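Local coordinates for glyoxalase family protein (Bacillus cereus, PDB 1ZSW), which binds a zinc ion and, as a member of the glyoxalase/dioxygenase superfamily, is probably a metal-dependent enzyme whose reaction is not established, at residues G30-S35 against F278-L283; I244-I249 against S282-E287; A255-W260 against S272-R277; Y73-K76 against G81-L84. All coordinates share one frame; numbering follows the deposited sequence. Where two conformers were deposited one is given.

Overall arrangement
All four contacts reach one mixed eight-stranded sheet with the zinc ion at its middle. Contacts 1 and 2 lie closest together, centres about 9 Å apart; both use strand 280-286 and the metal, and their other strands, 31-38 and 244-251, are neighbours. Contact 3 joins helix 254-266 to segment 272-277, which carries edge strand 275-276; its centre is about 11 Å from that of contact 1. Contact 4, a hairpin pairing strands 69-74 and 83-88, lies about 22 Å from contact 3, centre to centre. Along the chain, contact 1 closes a loop that encloses contacts 3 and 4. Strands from both glyoxalase-like regions of the chain thus combine to build the zinc site.

Contact 1: residues G30-S35 against F278-L283; sequences GHHHIS and FYFKSL. With ZN (zinc ion), chain B.
The zinc site begins here, on strand 31-38, where H32 and H33 meet the ring of F280 from strand 280-286 in a buried aromatic cluster. H33 NE2 binds the zinc ion at 2.1 Å, while H246 and E294 supply further ligands from the two strands lying between these segments. H32 turns an edge to F280: its CE1 sits over one face of the phenyl ring, 3.7 Å from F280 CD2, and the planes stand at 69° in a T-shaped pair. The meeting of H33 with the same ring is oblique, at 36°, and closest between H33 CE1 and F280 CZ at 3.5 Å. F280 reaches both histidines because its CG lies between the backbone N and the carbonyl carbon (chi1 49°). H32 and H33 both face A248 across the sheet, a classic beta bulge, and this brings the consecutive imidazoles side by side. H33 ND1 donates to H32 ND1 over 2.8 Å, an almost straight bond that lies in the plane of the H33 ring but is tilted from that of H32. H32 is in turn tied to T297 O through NE2, so a second-shell histidine helps fix the rotation of the zinc ligand. A water in weak contact with H32 NE2 also lies 3.0 Å from Y279 O, to which it may donate.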
# COMPACT_ATOMS: atom_id res chain seq x y z
N GLY A 30 10.48 -2.19 3.01
CA GLY A 30 9.37 -2.53 2.11
C GLY A 30 8.25 -1.51 2.19
O GLY A 30 8.34 -0.49 2.90
N HIS A 31 7.20 -1.79 1.45
CA HIS A 31 5.97 -1.00 1.55
C HIS A 31 5.36 -1.14 2.93
O HIS A 31 5.39 -2.22 3.55
CB HIS A 31 4.90 -1.40 0.52
CG HIS A 31 5.43 -1.59 -0.87
ND1 HIS A 31 6.20 -0.63 -1.49
CD2 HIS A 31 5.27 -2.60 -1.78
CE1 HIS A 31 6.50 -1.04 -2.72
NE2 HIS A 31 5.95 -2.23 -2.92
N HIS A 32 4.70 -0.05 3.36
CA HIS A 32 3.98 -0.02 4.66
C HIS A 32 2.48 -0.25 4.45
O HIS A 32 1.89 -1.16 5.03
CB HIS A 32 4.26 1.31 5.37
CG HIS A 32 3.76 1.38 6.78
ND1 HIS A 32 2.43 1.54 7.10
CD2 HIS A 32 4.44 1.34 7.95
CE1 HIS A 32 2.30 1.62 8.41
NE2 HIS A 32 3.51 1.47 8.96
N HIS A 33 1.88 0.58 3.60
CA HIS A 33 0.47 0.41 3.25
C HIS A 33 0.22 1.18 2.00
O HIS A 33 1.10 1.92 1.53
CB HIS A 33 -0.49 0.90 4.37
CG HIS A 33 -0.41 2.37 4.67
ND1 HIS A 33 0.47 2.89 5.60
CD2 HIS A 33 -1.15 3.42 4.23
CE1 HIS A 33 0.30 4.20 5.69
NE2 HIS A 33 -0.69 4.55 4.88
N ILE A 34 -0.99 1.01 1.46
CA ILE A 34 -1.38 1.78 0.27
C ILE A 34 -2.83 2.15 0.47
O ILE A 34 -3.58 1.34 1.02
CB ILE A 34 -1.12 0.93 -1.03
CG1 ILE A 34 -1.29 1.74 -2.32
CG2 ILE A 34 -1.88 -0.42 -1.01
CD1 ILE A 34 -0.49 1.11 -3.50
N SER A 35 -3.17 3.38 0.11
CA SER A 35 -4.50 3.95 0.41
C SER A 35 -5.21 4.41 -0.84
O SER A 35 -4.58 5.00 -1.69
CB SER A 35 -4.39 5.12 1.40
OG SER A 35 -3.91 4.55 2.64
N PHE A 278 -1.40 7.96 15.21
CA PHE A 278 -1.72 7.05 16.31
C PHE A 278 -1.13 5.65 16.13
O PHE A 278 -0.30 5.21 16.93
CB PHE A 278 -3.23 7.03 16.62
CG PHE A 278 -3.57 6.40 17.95
CD1 PHE A 278 -3.11 6.96 19.13
CD2 PHE A 278 -4.37 5.27 18.01
CE1 PHE A 278 -3.41 6.39 20.36
CE2 PHE A 278 -4.68 4.69 19.24
CZ PHE A 278 -4.20 5.25 20.41
N TYR A 279 -1.52 4.98 15.05
CA TYR A 279 -1.04 3.64 14.77
C TYR A 279 0.40 3.66 14.22
O TYR A 279 1.05 2.62 14.16
CB TYR A 279 -1.98 2.97 13.79
CG TYR A 279 -3.43 3.13 14.22
CD1 TYR A 279 -4.33 3.85 13.43
CD2 TYR A 279 -3.89 2.58 15.43
CE1 TYR A 279 -5.66 4.00 13.81
CE2 TYR A 279 -5.21 2.73 15.82
CZ TYR A 279 -6.09 3.44 15.01
OH TYR A 279 -7.41 3.61 15.39
N PHE A 280 0.87 4.86 13.85
CA PHE A 280 2.24 5.11 13.41
C PHE A 280 2.44 6.61 13.29
O PHE A 280 1.45 7.38 13.28
CB PHE A 280 2.51 4.42 12.03
CG PHE A 280 1.44 4.69 10.97
CD1 PHE A 280 1.47 5.87 10.20
CD2 PHE A 280 0.42 3.75 10.73
CE1 PHE A 280 0.49 6.12 9.20
CE2 PHE A 280 -0.58 4.01 9.73
CZ PHE A 280 -0.52 5.21 8.98
N LYS A 281 3.69 7.06 13.17
CA LYS A 281 3.96 8.44 12.78
C LYS A 281 4.42 8.45 11.31
O LYS A 281 5.02 7.48 10.82
CB LYS A 281 5.01 9.10 13.66
CG LYS A 281 4.68 9.10 15.18
CD LYS A 281 5.59 10.18 15.80
CE LYS A 281 5.49 10.26 17.34
NZ LYS A 281 5.84 8.98 17.97
N SER A 282 4.10 9.51 10.61
CA SER A 282 4.45 9.57 9.19
C SER A 282 4.65 10.98 8.69
O SER A 282 4.26 11.97 9.37
CB SER A 282 3.39 8.86 8.42
OG SER A 282 2.22 9.63 8.33
N LEU A 283 5.19 11.08 7.48
CA LEU A 283 5.21 12.33 6.77
C LEU A 283 4.88 12.05 5.32
O LEU A 283 5.05 10.90 4.86
CB LEU A 283 6.57 13.01 6.91
CG LEU A 283 7.73 12.36 6.15
CD1 LEU A 283 7.90 12.83 4.73
CD2 LEU A 283 9.01 12.69 6.95
ZN ZN B . -1.30 6.56 4.63
O HOH W 1 2.11 0.85 12.01

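Contact 2: residues I244-I249 against S282-E287; sequences IHHLAI and SLYFRE. With ZN (zinc ion), chain B.
H246 and Y284 meet as a T-shaped pair beside the zinc ion, and they form the close part of this contact. Y284 points the edge of its ring at one face of H246, with CE1 over the imidazole centre and 4.0 Å from H246 NE2; the planes are 80° apart. That nitrogen also binds the zinc ion at 2.1 Å, so the tyrosine edge rests against the very ring that carries the metal. Y284 OH lies 4.0 Å from zinc and is hydrogen-bonded to R277 NE, which anchors the phenol end. H246 is also held at its other nitrogen: ND1 donates to H245 ND1 over 2.8 Å at 174°, in the plane of both rings. A chi1 of 64° turns the H246 ring toward Y284.

Further along, the fit is much looser. H245 and R286 are exposed, and H245 NE2 stays 4.9 Å from R286 NH2. A water links them loosely, donating to H245 O at 2.7 Å and accepting a weak bond from R286 NH2; it also lies above one face of the H245 ring. Between the two segments runs strand 292-300, whose E294 binds the zinc ion as well. H245 and H246 both face S35 in a classic beta bulge, a counterpart of the H32-H33 pair. The His-His-Glu zinc site, set among strands of two glyoxalase-like regions, is consistent with the vicinal oxygen chelate superfamily.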
# COMPACT_ATOMS: atom_id res chain seq x y z
N ILE A 244 -5.83 5.31 -6.46
CA ILE A 244 -4.85 5.13 -5.40
C ILE A 244 -4.33 6.51 -5.00
O ILE A 244 -3.77 7.25 -5.83
CB ILE A 244 -3.70 4.19 -5.84
CG1 ILE A 244 -4.24 2.81 -6.23
CG2 ILE A 244 -2.70 4.07 -4.70
CD1 ILE A 244 -3.30 1.97 -7.15
N HIS A 245 -4.48 6.85 -3.71
CA HIS A 245 -4.20 8.17 -3.22
C HIS A 245 -2.71 8.34 -2.85
O HIS A 245 -2.11 9.33 -3.20
CB HIS A 245 -5.12 8.47 -2.03
CG HIS A 245 -4.90 9.83 -1.46
ND1 HIS A 245 -4.10 10.04 -0.36
CD2 HIS A 245 -5.36 11.05 -1.84
CE1 HIS A 245 -4.09 11.33 -0.07
NE2 HIS A 245 -4.83 11.96 -0.96
N HIS A 246 -2.14 7.33 -2.21
CA HIS A 246 -0.69 7.37 -1.85
C HIS A 246 -0.16 5.99 -1.54
O HIS A 246 -0.90 5.07 -1.21
CB HIS A 246 -0.41 8.33 -0.63
CG HIS A 246 -1.05 7.91 0.65
ND1 HIS A 246 -2.32 8.33 1.01
CD2 HIS A 246 -0.57 7.21 1.70
CE1 HIS A 246 -2.62 7.82 2.20
NE2 HIS A 246 -1.58 7.12 2.63
N LEU A 247 1.16 5.88 -1.61
CA LEU A 247 1.89 4.69 -1.21
C LEU A 247 2.76 5.07 -0.03
O LEU A 247 3.44 6.12 -0.09
CB LEU A 247 2.81 4.20 -2.35
CG LEU A 247 3.81 3.10 -1.97
CD1 LEU A 247 3.15 1.79 -1.62
CD2 LEU A 247 4.82 2.90 -3.12
N ALA A 248 2.68 4.26 1.03
CA ALA A 248 3.54 4.45 2.22
C ALA A 248 4.62 3.40 2.26
O ALA A 248 4.34 2.23 1.98
CB ALA A 248 2.73 4.39 3.51
N ILE A 249 5.83 3.84 2.62
CA ILE A 249 6.99 2.94 2.79
C ILE A 249 7.40 2.91 4.25
O ILE A 249 7.15 3.85 4.96
CB ILE A 249 8.17 3.32 1.88
CG1 ILE A 249 8.75 4.69 2.25
CG2 ILE A 249 7.69 3.33 0.39
CD1 ILE A 249 9.92 5.24 1.33
N SER A 282 4.10 9.51 10.61
CA SER A 282 4.45 9.57 9.19
C SER A 282 4.65 10.98 8.69
O SER A 282 4.26 11.97 9.37
CB SER A 282 3.39 8.86 8.42
OG SER A 282 2.22 9.63 8.33
N LEU A 283 5.19 11.08 7.48
CA LEU A 283 5.21 12.33 6.77
C LEU A 283 4.88 12.05 5.32
O LEU A 283 5.05 10.90 4.86
CB LEU A 283 6.57 13.01 6.91
CG LEU A 283 7.73 12.36 6.15
CD1 LEU A 283 7.90 12.83 4.73
CD2 LEU A 283 9.01 12.69 6.95
N TYR A 284 4.33 13.04 4.65
CA TYR A 284 3.98 12.90 3.24
C TYR A 284 4.78 13.88 2.39
O TYR A 284 5.10 15.00 2.79
CB TYR A 284 2.49 13.23 3.03
CG TYR A 284 1.53 12.37 3.85
CD1 TYR A 284 0.80 11.31 3.27
CD2 TYR A 284 1.37 12.63 5.22
CE1 TYR A 284 -0.09 10.57 4.09
CE2 TYR A 284 0.53 11.89 6.02
CZ TYR A 284 -0.19 10.87 5.46
OH TYR A 284 -1.00 10.20 6.36
N PHE A 285 5.07 13.48 1.15
CA PHE A 285 5.67 14.42 0.19
C PHE A 285 5.29 13.96 -1.19
O PHE A 285 5.04 12.75 -1.41
CB PHE A 285 7.22 14.50 0.34
CG PHE A 285 7.96 13.26 -0.14
CD1 PHE A 285 8.50 13.21 -1.43
CD2 PHE A 285 8.05 12.15 0.67
CE1 PHE A 285 9.17 12.04 -1.86
CE2 PHE A 285 8.73 11.00 0.25
CZ PHE A 285 9.27 10.96 -1.02
N ARG A 286 5.22 14.91 -2.12
CA ARG A 286 4.98 14.57 -3.54
C ARG A 286 6.28 14.71 -4.29
O ARG A 286 7.06 15.67 -4.06
CB ARG A 286 3.95 15.52 -4.13
CG ARG A 286 2.59 15.17 -3.83
CD ARG A 286 1.58 15.85 -4.74
NE ARG A 286 0.28 15.69 -4.10
CZ ARG A 286 -0.59 14.71 -4.32
NH1 ARG A 286 -0.35 13.75 -5.21
NH2 ARG A 286 -1.72 14.69 -3.62
N GLU A 287 6.54 13.76 -5.19
CA GLU A 287 7.75 13.90 -6.01
C GLU A 287 7.48 14.66 -7.31
O GLU A 287 6.38 15.17 -7.53
CB GLU A 287 8.49 12.57 -6.19
CG GLU A 287 7.71 11.45 -6.80
CD GLU A 287 7.38 11.71 -8.26
OE1 GLU A 287 8.29 11.61 -9.14
OE2 GLU A 287 6.20 12.04 -8.52
ZN ZN B . -1.30 6.56 4.63
O HOH W 2 -2.82 11.62 -4.40

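Contact 3: residues A255-W260 against S272-R277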
# COMPACT_ATOMS: atom_id res chain seq x y z
N ALA A 255 13.42 7.98 14.78
CA ALA A 255 14.73 8.53 14.42
C ALA A 255 14.97 8.40 12.92
O ALA A 255 15.46 9.33 12.28
CB ALA A 255 15.85 7.85 15.21
N GLU A 256 14.59 7.26 12.36
CA GLU A 256 14.73 7.08 10.91
C GLU A 256 13.75 8.01 10.18
O GLU A 256 14.09 8.56 9.16
CB GLU A 256 14.49 5.62 10.52
CG GLU A 256 15.63 4.71 10.99
CD GLU A 256 15.54 3.29 10.50
OE1 GLU A 256 16.37 2.47 10.98
OE2 GLU A 256 14.65 2.96 9.68
N LEU A 257 12.54 8.17 10.73
CA LEU A 257 11.57 9.08 10.09
C LEU A 257 12.14 10.51 10.02
O LEU A 257 12.09 11.17 8.99
CB LEU A 257 10.23 9.04 10.82
CG LEU A 257 9.14 9.95 10.25
CD1 LEU A 257 8.78 9.42 8.86
CD2 LEU A 257 7.89 9.88 11.11
N ALA A 258 12.73 10.98 11.12
CA ALA A 258 13.34 12.32 11.11
C ALA A 258 14.50 12.45 10.11
O ALA A 258 14.65 13.47 9.46
CB ALA A 258 13.82 12.71 12.51
N TYR A 259 15.30 11.39 9.99
CA TYR A 259 16.37 11.34 9.01
C TYR A 259 15.82 11.53 7.60
O TYR A 259 16.31 12.36 6.84
CB TYR A 259 17.16 10.04 9.12
CG TYR A 259 18.03 9.80 7.92
CD1 TYR A 259 17.59 8.99 6.86
CD2 TYR A 259 19.30 10.38 7.81
CE1 TYR A 259 18.35 8.76 5.73
CE2 TYR A 259 20.10 10.15 6.65
CZ TYR A 259 19.62 9.33 5.63
OH TYR A 259 20.37 9.10 4.48
N TRP A 260 14.75 10.79 7.28
CA TRP A 260 14.17 10.88 5.95
C TRP A 260 13.51 12.22 5.69
O TRP A 260 13.57 12.71 4.58
CB TRP A 260 13.20 9.72 5.68
CG TRP A 260 13.93 8.40 5.53
CD1 TRP A 260 13.84 7.32 6.35
CD2 TRP A 260 14.90 8.06 4.53
NE1 TRP A 260 14.68 6.31 5.91
CE2 TRP A 260 15.35 6.74 4.80
CE3 TRP A 260 15.46 8.76 3.46
CZ2 TRP A 260 16.31 6.09 4.00
CZ3 TRP A 260 16.42 8.11 2.65
CH2 TRP A 260 16.84 6.79 2.96
N SER A 272 5.06 17.35 4.51
CA SER A 272 3.94 17.68 5.39
C SER A 272 4.35 17.94 6.84
O SER A 272 3.54 18.46 7.65
CB SER A 272 2.95 16.52 5.39
OG SER A 272 3.55 15.38 5.99
N GLY A 273 5.57 17.57 7.19
CA GLY A 273 5.96 17.50 8.59
C GLY A 273 5.53 16.16 9.16
O GLY A 273 4.63 15.50 8.59
N ILE A 274 6.17 15.74 10.24
CA ILE A 274 5.79 14.49 10.91
C ILE A 274 4.45 14.66 11.60
O ILE A 274 4.26 15.60 12.41
CB ILE A 274 6.89 14.00 11.88
CG1 ILE A 274 8.14 13.69 11.03
CG2 ILE A 274 6.40 12.82 12.73
CD1 ILE A 274 9.44 13.38 11.84
N ILE A 275 3.52 13.77 11.28
CA ILE A 275 2.18 13.77 11.88
C ILE A 275 1.96 12.44 12.62
O ILE A 275 2.26 11.37 12.10
CB ILE A 275 1.11 13.90 10.79
CG1 ILE A 275 1.27 15.22 10.00
CG2 ILE A 275 -0.31 13.77 11.40
CD1 ILE A 275 0.63 15.19 8.62
N ASP A 276 1.46 12.50 13.85
CA ASP A 276 1.13 11.30 14.59
C ASP A 276 -0.24 10.78 14.16
O ASP A 276 -1.27 11.46 14.33
CB ASP A 276 1.19 11.56 16.09
CG ASP A 276 1.11 10.29 16.89
OD1 ASP A 276 0.82 9.22 16.30
OD2 ASP A 276 1.33 10.35 18.12
N ARG A 277 -0.23 9.60 13.52
CA ARG A 277 -1.43 8.98 13.01
C ARG A 277 -1.94 7.92 13.99
O ARG A 277 -2.83 7.13 13.65
CB ARG A 277 -1.18 8.38 11.62
CG ARG A 277 -0.93 9.41 10.50
CD ARG A 277 -2.06 10.42 10.37
NE ARG A 277 -2.13 11.07 9.05
CZ ARG A 277 -2.88 12.13 8.78
NH1 ARG A 277 -3.58 12.72 9.77
NH2 ARG A 277 -2.90 12.65 7.56
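The flat groups of segment 255-260, Y259 and W260, take no part in the meeting of L257 with I274. One face of the W260 indole carries Y259 CE1, 3.4 Å above the plane and offset toward the rim, and W260 CE2 in return lies in plane at the edge of the Y259 ring. Beyond the two segments, W260 also meets the ring of F202, and Y259 forms an edge-to-face pair with Y26.

The contact itself is aliphatic. L257 and I274 reach toward each other tip to tip, and the methyl L257 CD2 comes within 3.7 Å of I274 CG2. L257 CG stands 3.8 Å from I274 CD1, so both branches of the isoleucine grip the end of the leucine. With CG trans to the backbone N (chi1 180°), the branched end of L257 is placed against I274. I274 CD1 then slides on over the helix surface and comes 4.1 Å from A258 CA, at the exposed border of the contact; L257 itself is buried. Just before I274 the chain turns at S272, where OG donates to G273 O over 2.8 Å; the same hydroxyl oxygen is hydrogen-bonded to Y284 N.

Helix 254-266 packs on the sheet through the same leucine, which touches V251, K281, L283 and I295 of three strands. I274 adds to this packing next to I275, which pairs with S282 of strand 280-286.

Contact 4: residues Y73-K76 against G81-L84; sequences YGDK and GTEL
D75 and T82 cross at about a right angle near the turn of a beta hairpin whose arms are strands 69-74 and 83-88. T82 OG1 accepts a bond from D75 N over 3.1 Å, at 159°. A chi1 of 74° turns this hydroxyl toward the other arm, while CG2 lies 3.7 Å from D75 OD2. The threonine oxygen is also bonded to S79 O, and the aspartate, through OD2, to S79 OG and E165 N, so both side chains help fasten the turn to its surroundings. Y73 and L84 send their side chains to the same side of the sheet as an antiparallel hydrogen-bonded pair: Y73 N donates to L84 O and L84 N to Y73 O, each at 2.9 Å. L84 O lies near the plane of the Y73 ring, at its edge, 3.6 Å from Y73 CD1. The CB of E83 points away from segment 73-76, and its side chain touches H32 and H33 beside the metal site. Two CA-H...O contacts accompany the pair: G74 CA approaches T82 O, and E83 CA lies 3.2 Å from Y73 O.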
# COMPACT_ATOMS: atom_id res chain seq x y z
N TYR A 73 -7.76 -3.11 5.56
CA TYR A 73 -7.70 -4.58 5.41
C TYR A 73 -6.25 -5.03 5.41
O TYR A 73 -5.35 -4.32 4.95
CB TYR A 73 -8.35 -4.96 4.07
CG TYR A 73 -9.75 -4.40 3.89
CD1 TYR A 73 -9.96 -3.16 3.26
CD2 TYR A 73 -10.89 -5.08 4.42
CE1 TYR A 73 -11.22 -2.62 3.09
CE2 TYR A 73 -12.18 -4.52 4.27
CZ TYR A 73 -12.32 -3.30 3.60
OH TYR A 73 -13.55 -2.72 3.40
N GLY A 74 -6.00 -6.24 5.89
CA GLY A 74 -4.66 -6.78 5.88
C GLY A 74 -4.63 -8.16 6.44
O GLY A 74 -5.59 -8.90 6.32
N ASP A 75 -3.51 -8.48 7.06
CA ASP A 75 -3.30 -9.81 7.63
C ASP A 75 -3.91 -9.85 9.04
O ASP A 75 -4.66 -8.98 9.41
CB ASP A 75 -1.81 -10.22 7.60
CG ASP A 75 -0.94 -9.50 8.63
OD1 ASP A 75 -1.44 -8.55 9.24
OD2 ASP A 75 0.25 -9.88 8.80
N LYS A 76 -3.54 -10.88 9.80
CA LYS A 76 -4.15 -11.08 11.14
C LYS A 76 -4.13 -9.80 12.00
O LYS A 76 -5.12 -9.49 12.67
CB LYS A 76 -3.43 -12.20 11.88
CG LYS A 76 -4.05 -12.57 13.24
CD LYS A 76 -3.19 -13.65 13.89
CE LYS A 76 -3.68 -14.00 15.28
NZ LYS A 76 -4.97 -14.73 15.17
N GLY A 81 3.07 -3.62 5.49
CA GLY A 81 3.28 -4.47 4.31
C GLY A 81 2.02 -5.19 3.84
O GLY A 81 1.98 -5.71 2.71
N THR A 82 0.98 -5.25 4.67
CA THR A 82 -0.20 -6.01 4.32
C THR A 82 -1.44 -5.14 4.16
O THR A 82 -2.48 -5.61 3.69
CB THR A 82 -0.53 -7.14 5.38
OG1 THR A 82 -1.07 -6.55 6.58
CG2 THR A 82 0.68 -7.99 5.68
N GLU A 83 -1.30 -3.85 4.51
CA GLU A 83 -2.43 -2.97 4.72
C GLU A 83 -2.87 -2.29 3.43
O GLU A 83 -2.08 -1.52 2.85
CB GLU A 83 -2.00 -1.85 5.69
CG GLU A 83 -1.42 -2.35 7.03
CD GLU A 83 -0.78 -1.23 7.84
OE1 GLU A 83 -1.07 -0.04 7.57
OE2 GLU A 83 0.03 -1.55 8.74
N LEU A 84 -4.13 -2.53 3.03
CA LEU A 84 -4.81 -1.75 1.98
C LEU A 84 -5.89 -0.98 2.69
O LEU A 84 -6.70 -1.55 3.40
CB LEU A 84 -5.45 -2.65 0.91
CG LEU A 84 -4.69 -3.78 0.20
CD1 LEU A 84 -5.25 -4.01 -1.22
CD2 LEU A 84 -3.18 -3.66 0.17